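Long-range contacts in TBC1 domain family member 22A (Homo sapiens, PDB 2QFZ), which probably acts as a GTPase-activating protein for Rab family GTPases: residues 279-288 / 325-333; 288-296 / 308-317. One frame throughout, in Å; residues are numbered along the deposited sequence.

Interaction 1. Residues 279-288 / 325-333; sequences HFHLYVCAAF and LLAEAYRLK
Glu328 rests its CB on the methyl of Ala287, but a chain bent at chi2 leads its carboxylate away to Arg331 of its own helix. Glu328 OE1 takes Arg331 NE at 3.2 Å and Arg331 NH2 at 3.3 Å, a side-on salt bridge with the oxygen in the guanidinium plane. Apart from this peripheral bridge, segments 279-288 and 325-333 pack knobs-into-holes within the all-helical TBC domain region, without a hydrogen bond between them. The segment axes approach to 8.0 Å, with N-to-C directions 112° apart, and small residues permit this: Ala329 fits among Phe280, Tyr283, Val284 and Ala287, while Ala287 enters the hole formed by Leu325, Glu328, Ala329 and Leu332. Leu325 spreads its methyls between Val284 and Phe288, one turn apart, CD1 coming to 3.4 Å from Phe288 N and CD2 meeting Val284 CG1 at about a right angle. The third knob is Phe280: with CG trans to the backbone N (chi1 -161°), its ring reaches across to Leu326, Ala329, Tyr330 and Lys333. Beyond the pair, Leu326 touches helix 260-270 and Leu332 touches Ile227. Lys333 CA sits over one face of the Tyr283 ring, 3.9 Å from its centroid and 28° off the normal.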
loop_
_atom_site.group_PDB
_atom_site.type_symbol
_atom_site.label_atom_id
_atom_site.label_comp_id
_atom_site.label_asym_id
_atom_site.label_seq_id
_atom_site.Cartn_x
_atom_site.Cartn_y
_atom_site.Cartn_z
ATOM N N HIS A 279 11.186 1.520 -4.485
ATOM C CA HIS A 279 12.539 1.869 -4.058
ATOM C C HIS A 279 12.493 2.518 -2.668
ATOM O O HIS A 279 13.104 2.016 -1.729
ATOM C CB HIS A 279 13.147 2.814 -5.112
ATOM C CG HIS A 279 14.519 3.331 -4.784
ATOM N ND1 HIS A 279 14.798 4.685 -4.676
ATOM C CD2 HIS A 279 15.703 2.689 -4.592
ATOM C CE1 HIS A 279 16.086 4.848 -4.414
ATOM N NE2 HIS A 279 16.658 3.654 -4.362
ATOM N N PHE A 280 11.738 3.612 -2.522
ATOM C CA PHE A 280 11.628 4.257 -1.199
ATOM C C PHE A 280 11.185 3.293 -0.085
ATOM O O PHE A 280 11.670 3.409 1.023
ATOM C CB PHE A 280 10.732 5.483 -1.218
ATOM C CG PHE A 280 10.938 6.401 -0.047
ATOM C CD1 PHE A 280 12.220 6.831 0.311
ATOM C CD2 PHE A 280 9.862 6.819 0.724
ATOM C CE1 PHE A 280 12.423 7.661 1.410
ATOM C CE2 PHE A 280 10.054 7.687 1.815
ATOM C CZ PHE A 280 11.333 8.108 2.139
ATOM N N HIS A 281 10.277 2.366 -0.399
ATOM C CA HIS A 281 9.846 1.325 0.530
ATOM C C HIS A 281 10.981 0.618 1.247
ATOM O O HIS A 281 10.883 0.339 2.454
ATOM C CB HIS A 281 8.908 0.288 -0.153
ATOM C CG HIS A 281 8.362 -0.740 0.791
ATOM N ND1 HIS A 281 7.518 -0.415 1.825
ATOM C CD2 HIS A 281 8.546 -2.082 0.866
ATOM C CE1 HIS A 281 7.257 -1.495 2.539
ATOM N NE2 HIS A 281 7.858 -2.526 1.972
ATOM N N LEU A 282 12.050 0.290 0.524
ATOM C CA LEU A 282 13.239 -0.311 1.133
ATOM C C LEU A 282 13.770 0.478 2.337
ATOM O O LEU A 282 14.067 -0.083 3.356
ATOM C CB LEU A 282 14.372 -0.428 0.116
ATOM C CG LEU A 282 14.185 -1.256 -1.144
ATOM C CD1 LEU A 282 15.538 -1.760 -1.606
ATOM C CD2 LEU A 282 13.234 -2.427 -0.930
ATOM N N TYR A 283 13.877 1.793 2.184
ATOM C CA TYR A 283 14.403 2.682 3.224
ATOM C C TYR A 283 13.458 2.822 4.380
ATOM O O TYR A 283 13.916 3.039 5.465
ATOM C CB TYR A 283 14.695 4.070 2.645
ATOM C CG TYR A 283 15.745 3.991 1.611
ATOM C CD1 TYR A 283 17.102 3.933 1.959
ATOM C CD2 TYR A 283 15.409 3.911 0.286
ATOM C CE1 TYR A 283 18.109 3.804 0.961
ATOM C CE2 TYR A 283 16.400 3.790 -0.707
ATOM C CZ TYR A 283 17.731 3.738 -0.353
ATOM O OH TYR A 283 18.675 3.655 -1.345
ATOM N N VAL A 284 12.143 2.753 4.123
ATOM C CA VAL A 284 11.146 2.735 5.182
ATOM C C VAL A 284 11.290 1.442 6.004
ATOM O O VAL A 284 11.180 1.460 7.260
ATOM C CB VAL A 284 9.686 2.933 4.625
ATOM C CG1 VAL A 284 8.627 2.751 5.741
ATOM C CG2 VAL A 284 9.556 4.309 3.978
ATOM N N CYS A 285 11.537 0.324 5.313
ATOM C CA CYS A 285 11.761 -0.943 5.999
ATOM C C CYS A 285 13.021 -0.889 6.919
ATOM O O CYS A 285 13.008 -1.415 8.027
ATOM C CB CYS A 285 11.844 -2.104 4.999
ATOM S SG CYS A 285 10.194 -2.659 4.371
ATOM N N ALA A 286 14.074 -0.267 6.429
ATOM C CA ALA A 286 15.327 -0.106 7.178
ATOM C C ALA A 286 15.129 0.747 8.424
ATOM O O ALA A 286 15.563 0.362 9.520
ATOM C CB ALA A 286 16.414 0.465 6.269
ATOM N N ALA A 287 14.418 1.869 8.263
ATOM C CA ALA A 287 14.014 2.725 9.393
ATOM C C ALA A 287 13.052 2.035 10.380
ATOM O O ALA A 287 13.123 2.232 11.611
ATOM C CB ALA A 287 13.448 4.045 8.886
ATOM N N PHE A 288 12.167 1.205 9.865
ATOM C CA PHE A 288 11.229 0.482 10.717
ATOM C C PHE A 288 11.978 -0.495 11.631
ATOM O O PHE A 288 11.715 -0.569 12.841
ATOM C CB PHE A 288 10.207 -0.249 9.840
ATOM C CG PHE A 288 9.043 -0.780 10.556
ATOM C CD1 PHE A 288 8.206 0.053 11.294
ATOM C CD2 PHE A 288 8.735 -2.127 10.477
ATOM C CE1 PHE A 288 7.067 -0.455 11.945
ATOM C CE2 PHE A 288 7.594 -2.642 11.123
ATOM C CZ PHE A 288 6.771 -1.819 11.852
ATOM N N LEU A 325 8.986 8.030 11.103
ATOM C CA LEU A 325 9.502 6.924 10.301
ATOM C C LEU A 325 9.920 7.396 8.890
ATOM O O LEU A 325 11.013 7.055 8.364
ATOM C CB LEU A 325 8.458 5.797 10.237
ATOM C CG LEU A 325 8.838 4.471 9.584
ATOM C CD1 LEU A 325 9.993 3.818 10.398
ATOM C CD2 LEU A 325 7.619 3.550 9.463
ATOM N N LEU A 326 9.088 8.223 8.275
ATOM C CA LEU A 326 9.398 8.700 6.928
ATOM C C LEU A 326 10.595 9.658 6.908
ATOM O O LEU A 326 11.383 9.661 5.931
ATOM C CB LEU A 326 8.166 9.350 6.288
ATOM C CG LEU A 326 7.030 8.424 5.864
ATOM C CD1 LEU A 326 5.678 9.224 5.549
ATOM C CD2 LEU A 326 7.449 7.576 4.671
ATOM N N ALA A 327 10.733 10.476 7.956
ATOM C CA ALA A 327 11.856 11.414 8.070
ATOM C C ALA A 327 13.190 10.665 8.192
ATOM O O ALA A 327 14.160 11.001 7.520
ATOM C CB ALA A 327 11.635 12.437 9.266
ATOM N N GLU A 328 13.206 9.615 9.011
ATOM C CA GLU A 328 14.324 8.663 9.103
ATOM C C GLU A 328 14.646 7.922 7.798
ATOM O O GLU A 328 15.795 7.874 7.371
ATOM C CB GLU A 328 14.030 7.662 10.232
ATOM C CG GLU A 328 14.052 8.368 11.577
ATOM C CD GLU A 328 15.262 9.316 11.638
ATOM O OE1 GLU A 328 16.405 8.786 11.669
ATOM O OE2 GLU A 328 15.072 10.562 11.556
ATOM N N ALA A 329 13.624 7.380 7.155
ATOM C CA ALA A 329 13.764 6.725 5.822
ATOM C C ALA A 329 14.450 7.656 4.831
ATOM O O ALA A 329 15.367 7.250 4.097
ATOM C CB ALA A 329 12.399 6.316 5.297
ATOM N N TYR A 330 14.013 8.898 4.845
ATOM C CA TYR A 330 14.522 9.922 3.968
ATOM C C TYR A 330 16.013 10.191 4.233
ATOM O O TYR A 330 16.801 10.281 3.287
ATOM C CB TYR A 330 13.675 11.211 4.064
ATOM C CG TYR A 330 13.862 12.108 2.852
ATOM C CD1 TYR A 330 13.282 11.781 1.631
ATOM C CD2 TYR A 330 14.660 13.257 2.916
ATOM C CE1 TYR A 330 13.444 12.588 0.515
ATOM C CE2 TYR A 330 14.854 14.066 1.796
ATOM C CZ TYR A 330 14.251 13.721 0.592
ATOM O OH TYR A 330 14.427 14.506 -0.539
ATOM N N ARG A 331 16.391 10.279 5.504
ATOM C CA ARG A 331 17.785 10.434 5.884
ATOM C C ARG A 331 18.633 9.227 5.411
ATOM O O ARG A 331 19.684 9.411 4.782
ATOM C CB ARG A 331 17.909 10.607 7.390
ATOM C CG ARG A 331 19.337 10.824 7.884
ATOM C CD ARG A 331 19.459 10.916 9.413
ATOM N NE ARG A 331 19.089 9.701 10.112
ATOM C CZ ARG A 331 19.813 8.556 10.192
ATOM N NH1 ARG A 331 20.993 8.426 9.612
ATOM N NH2 ARG A 331 19.328 7.505 10.878
ATOM N N LEU A 332 18.174 8.010 5.727
ATOM C CA LEU A 332 18.876 6.777 5.335
ATOM C C LEU A 332 19.101 6.698 3.847
ATOM O O LEU A 332 20.130 6.203 3.409
ATOM C CB LEU A 332 18.141 5.525 5.801
ATOM C CG LEU A 332 17.916 5.340 7.287
ATOM C CD1 LEU A 332 17.108 4.065 7.525
ATOM C CD2 LEU A 332 19.256 5.313 8.014
ATOM N N LYS A 333 18.159 7.218 3.070
ATOM C CA LYS A 333 18.312 7.330 1.604
ATOM C C LYS A 333 19.590 8.069 1.187
ATOM O O LYS A 333 20.240 7.708 0.188
ATOM C CB LYS A 333 17.070 8.003 1.032
ATOM C CG LYS A 333 16.914 8.032 -0.452
ATOM C CD LYS A 333 15.549 8.650 -0.828
ATOM C CE LYS A 333 15.639 9.602 -2.026
ATOM N NZ LYS A 333 15.784 8.902 -3.370
#

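Interaction 2. Residues 288-296 / 308-317; sequences FLVRWRKEI and FLQNLPTAHW
The planes of Trp292 and Trp317 are nearly parallel but scarcely overlap: their six-membered rings are inclined by only 15° and slid apart, leaving Trp292 CH2 at 3.3 Å from Trp317 CZ2. The two phenyl rings are turned steeply against these indoles. Phe308 presents its edge to the face of the Trp292 five-membered ring in an offset edge-to-face contact, with the planes at 88° and the centroids 5.6 Å apart. It reaches there because its CG stands trans to the backbone N (chi1 179°), which also brings Phe308 CZ to 3.5 Å from Glu295 CB. Phe288 lies nearly perpendicular to Trp317, meeting CH2 of the indole at its own edge, while the rim of Trp292 is directed at the face of Phe288.

Leu312 is wedged against Trp292 and Phe288. Its CB makes a CH-pi contact over the six-membered ring of Trp292, 4.2 Å from the centroid, its CD1 turns to Phe288 CE2, and its CD2 also lies over a face of Phe308. Pro313 CD lies over the same face of Trp292 as Leu312 CD2, and Arg291 CG covers the opposite one, so the indole is sandwiched by aliphatic groups. The Arg291 side chain slides past Trp317 in the opposite direction, its guanidinium nearly parallel to the indole, with Arg291 NE 3.8 Å from Trp317 CZ2. Thr314 places CG2 over the centre of the Trp317 ring and commits OG1 to the backbone oxygen of Glu257. By contrast, Trp317 NE1 is buried by the contact and has no hydrogen-bond partner in the model. Trp292 is the N-cap of helix 293-298, and Pro313 centres an inverse gamma turn. Phe288, Trp292, Phe308 and Trp317 form an aromatic cluster joining the junction of helices 276-291 and 293-298 to the end of helix 302-309 and the loop that follows, in the helical TBC fold.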
loop_
_atom_site.group_PDB
_atom_site.type_symbol
_atom_site.label_atom_id
_atom_site.label_comp_id
_atom_site.label_asym_id
_atom_site.label_seq_id
_atom_site.Cartn_x
_atom_site.Cartn_y
_atom_site.Cartn_z
ATOM N N PHE A 288 12.167 1.205 9.865
ATOM C CA PHE A 288 11.229 0.482 10.717
ATOM C C PHE A 288 11.978 -0.495 11.631
ATOM O O PHE A 288 11.715 -0.569 12.841
ATOM C CB PHE A 288 10.207 -0.249 9.840
ATOM C CG PHE A 288 9.043 -0.780 10.556
ATOM C CD1 PHE A 288 8.206 0.053 11.294
ATOM C CD2 PHE A 288 8.735 -2.127 10.477
ATOM C CE1 PHE A 288 7.067 -0.455 11.945
ATOM C CE2 PHE A 288 7.594 -2.642 11.123
ATOM C CZ PHE A 288 6.771 -1.819 11.852
ATOM N N LEU A 289 12.934 -1.213 11.060
ATOM C CA LEU A 289 13.750 -2.121 11.840
ATOM C C LEU A 289 14.563 -1.404 12.961
ATOM O O LEU A 289 14.528 -1.819 14.130
ATOM C CB LEU A 289 14.659 -2.936 10.900
ATOM C CG LEU A 289 15.419 -4.120 11.488
ATOM C CD1 LEU A 289 14.524 -5.165 12.111
ATOM C CD2 LEU A 289 16.268 -4.718 10.378
ATOM N N VAL A 290 15.252 -0.329 12.614
ATOM C CA VAL A 290 16.159 0.299 13.542
ATOM C C VAL A 290 15.449 1.211 14.536
ATOM O O VAL A 290 16.051 1.558 15.531
ATOM C CB VAL A 290 17.414 0.973 12.861
ATOM C CG1 VAL A 290 18.207 -0.068 12.059
ATOM C CG2 VAL A 290 17.080 2.177 12.006
ATOM N N ARG A 291 14.164 1.522 14.294
ATOM C CA ARG A 291 13.272 2.142 15.281
ATOM C C ARG A 291 13.218 1.322 16.586
ATOM O O ARG A 291 13.174 1.899 17.674
ATOM C CB ARG A 291 11.865 2.364 14.676
ATOM C CG ARG A 291 10.686 2.579 15.652
ATOM C CD ARG A 291 10.641 3.981 16.300
ATOM N NE ARG A 291 9.535 4.059 17.270
ATOM C CZ ARG A 291 9.583 3.619 18.536
ATOM N NH1 ARG A 291 10.684 3.064 19.031
ATOM N NH2 ARG A 291 8.524 3.740 19.325
ATOM N N TRP A 292 13.271 -0.010 16.498
ATOM C CA TRP A 292 13.278 -0.834 17.746
ATOM C C TRP A 292 14.614 -1.454 18.026
ATOM O O TRP A 292 14.699 -2.552 18.581
ATOM C CB TRP A 292 12.221 -1.905 17.690
ATOM C CG TRP A 292 10.855 -1.349 17.901
ATOM C CD1 TRP A 292 10.258 -1.022 19.107
ATOM C CD2 TRP A 292 9.919 -1.043 16.899
ATOM N NE1 TRP A 292 9.005 -0.539 18.895
ATOM C CE2 TRP A 292 8.769 -0.535 17.542
ATOM C CE3 TRP A 292 9.939 -1.130 15.514
ATOM C CZ2 TRP A 292 7.653 -0.142 16.841
ATOM C CZ3 TRP A 292 8.846 -0.750 14.831
ATOM C CH2 TRP A 292 7.709 -0.243 15.487
ATOM N N ARG A 293 15.677 -0.759 17.664
ATOM C CA ARG A 293 16.975 -1.304 17.843
ATOM C C ARG A 293 17.211 -1.693 19.322
ATOM O O ARG A 293 17.854 -2.709 19.585
ATOM C CB ARG A 293 18.055 -0.368 17.309
ATOM C CG ARG A 293 18.158 0.989 17.971
ATOM C CD ARG A 293 19.332 1.801 17.373
ATOM N NE ARG A 293 20.536 0.998 17.139
ATOM C CZ ARG A 293 21.500 0.741 18.037
ATOM N NH1 ARG A 293 21.457 1.211 19.287
ATOM N NH2 ARG A 293 22.535 -0.006 17.669
ATOM N N LYS A 294 16.662 -0.910 20.261
ATOM C CA LYS A 294 16.837 -1.128 21.712
ATOM C C LYS A 294 16.227 -2.446 22.167
ATOM O O LYS A 294 16.895 -3.264 22.790
ATOM C CB LYS A 294 16.192 0.041 22.497
ATOM C CG LYS A 294 16.052 -0.160 24.043
ATOM N N GLU A 295 14.953 -2.651 21.851
ATOM C CA GLU A 295 14.287 -3.914 22.125
ATOM C C GLU A 295 14.881 -5.148 21.372
ATOM O O GLU A 295 14.849 -6.240 21.907
ATOM C CB GLU A 295 12.798 -3.793 21.820
ATOM C CG GLU A 295 12.044 -2.801 22.714
ATOM C CD GLU A 295 11.869 -1.401 22.122
ATOM O OE1 GLU A 295 12.790 -0.878 21.448
ATOM O OE2 GLU A 295 10.780 -0.814 22.355
ATOM N N ILE A 296 15.391 -4.961 20.145
ATOM C CA ILE A 296 16.084 -6.011 19.377
ATOM C C ILE A 296 17.372 -6.466 20.070
ATOM O O ILE A 296 17.578 -7.636 20.304
ATOM C CB ILE A 296 16.453 -5.534 17.914
ATOM C CG1 ILE A 296 15.220 -5.444 17.026
ATOM C CG2 ILE A 296 17.491 -6.473 17.236
ATOM C CD1 ILE A 296 15.472 -4.696 15.683
ATOM N N PHE A 308 8.869 -11.034 17.992
ATOM C CA PHE A 308 8.863 -9.579 18.144
ATOM C C PHE A 308 8.933 -8.870 16.767
ATOM O O PHE A 308 8.153 -7.980 16.488
ATOM C CB PHE A 308 10.065 -9.147 19.026
ATOM C CG PHE A 308 10.167 -7.671 19.236
ATOM C CD1 PHE A 308 9.251 -7.003 20.052
ATOM C CD2 PHE A 308 11.186 -6.928 18.635
ATOM C CE1 PHE A 308 9.338 -5.629 20.246
ATOM C CE2 PHE A 308 11.265 -5.545 18.821
ATOM C CZ PHE A 308 10.329 -4.904 19.659
ATOM N N LEU A 309 9.875 -9.288 15.922
ATOM C CA LEU A 309 10.085 -8.667 14.604
ATOM C C LEU A 309 8.856 -8.869 13.695
ATOM O O LEU A 309 8.592 -8.056 12.797
ATOM C CB LEU A 309 11.321 -9.247 13.934
ATOM C CG LEU A 309 12.698 -8.822 14.471
ATOM C CD1 LEU A 309 13.852 -9.689 13.922
ATOM C CD2 LEU A 309 12.946 -7.374 14.136
ATOM N N GLN A 310 8.145 -9.971 13.938
ATOM C CA GLN A 310 6.938 -10.325 13.211
ATOM C C GLN A 310 5.711 -9.711 13.838
ATOM O O GLN A 310 4.645 -9.827 13.283
ATOM C CB GLN A 310 6.769 -11.845 13.180
ATOM C CG GLN A 310 7.682 -12.562 12.269
ATOM C CD GLN A 310 7.525 -14.082 12.324
ATOM O OE1 GLN A 310 7.052 -14.640 13.316
ATOM N NE2 GLN A 310 7.955 -14.757 11.259
ATOM N N ASN A 311 5.853 -9.087 15.014
ATOM C CA ASN A 311 4.709 -8.553 15.770
ATOM C C ASN A 311 5.079 -7.263 16.466
ATOM O O ASN A 311 4.897 -7.125 17.666
ATOM C CB ASN A 311 4.230 -9.556 16.817
ATOM C CG ASN A 311 3.694 -10.843 16.207
ATOM O OD1 ASN A 311 2.511 -10.930 15.856
ATOM N ND2 ASN A 311 4.541 -11.868 16.132
ATOM N N LEU A 312 5.602 -6.302 15.712
ATOM C CA LEU A 312 6.119 -5.084 16.310
ATOM C C LEU A 312 4.964 -4.295 16.963
ATOM O O LEU A 312 3.843 -4.312 16.444
ATOM C CB LEU A 312 6.899 -4.254 15.290
ATOM C CG LEU A 312 8.277 -4.872 14.915
ATOM C CD1 LEU A 312 8.870 -4.151 13.737
ATOM C CD2 LEU A 312 9.273 -4.868 16.064
ATOM N N PRO A 313 5.216 -3.665 18.129
ATOM C CA PRO A 313 4.116 -3.026 18.871
ATOM C C PRO A 313 3.696 -1.658 18.273
ATOM O O PRO A 313 4.222 -0.615 18.637
ATOM C CB PRO A 313 4.699 -2.879 20.304
ATOM C CG PRO A 313 6.084 -3.462 20.253
ATOM C CD PRO A 313 6.496 -3.491 18.834
ATOM N N THR A 314 2.772 -1.701 17.329
ATOM C CA THR A 314 2.373 -0.514 16.575
ATOM C C THR A 314 0.854 -0.258 16.628
ATOM O O THR A 314 0.352 0.639 15.961
ATOM C CB THR A 314 2.739 -0.681 15.085
ATOM O OG1 THR A 314 2.075 -1.845 14.568
ATOM C CG2 THR A 314 4.217 -0.782 14.908
ATOM N N ALA A 315 0.121 -1.017 17.434
ATOM C CA ALA A 315 -1.346 -0.843 17.506
ATOM C C ALA A 315 -1.742 0.585 17.960
ATOM O O ALA A 315 -2.817 1.078 17.653
ATOM C CB ALA A 315 -1.936 -1.887 18.409
ATOM N N HIS A 316 -0.847 1.261 18.662
ATOM C CA HIS A 316 -1.131 2.590 19.176
ATOM C C HIS A 316 -0.569 3.692 18.277
ATOM O O HIS A 316 -0.647 4.871 18.616
ATOM C CB HIS A 316 -0.562 2.731 20.585
ATOM C CG HIS A 316 0.928 2.614 20.647
ATOM N ND1 HIS A 316 1.573 1.404 20.724
ATOM C CD2 HIS A 316 1.899 3.557 20.617
ATOM C CE1 HIS A 316 2.880 1.604 20.754
ATOM N NE2 HIS A 316 3.104 2.900 20.695
ATOM N N TRP A 317 0.010 3.320 17.142
ATOM C CA TRP A 317 0.708 4.289 16.308
ATOM C C TRP A 317 -0.240 5.313 15.662
ATOM O O TRP A 317 -1.346 4.988 15.315
ATOM C CB TRP A 317 1.568 3.583 15.244
ATOM C CG TRP A 317 2.955 3.343 15.698
ATOM C CD1 TRP A 317 3.391 3.182 16.992
ATOM C CD2 TRP A 317 4.111 3.231 14.868
ATOM N NE1 TRP A 317 4.731 2.990 17.007
ATOM C CE2 TRP A 317 5.209 3.012 15.720
ATOM C CE3 TRP A 317 4.320 3.252 13.485
ATOM C CZ2 TRP A 317 6.501 2.846 15.237
ATOM C CZ3 TRP A 317 5.625 3.109 13.008
ATOM C CH2 TRP A 317 6.683 2.899 13.869
#

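Interactions 1 and 2 lie on the same side of the chain's centre, their own centres about 15 Å apart, and both draw on helix 276-291. Phe288 belongs to each. Along the chain, interaction 2 is nested within the loop that interaction 1 closes: helix 276-291 leads into helix 293-298 and helix 302-309, the loop after it turns back to the helix junction, and helix 319-335 then returns across the start of the series. The two also touch directly, Leu325 CD2 packing at 4.1 Å from Trp317 CZ3. This example illustrates how successive returns of the chain can share a residue and pack against each other, here in the C-terminal part of the Rab-GAP TBC construct.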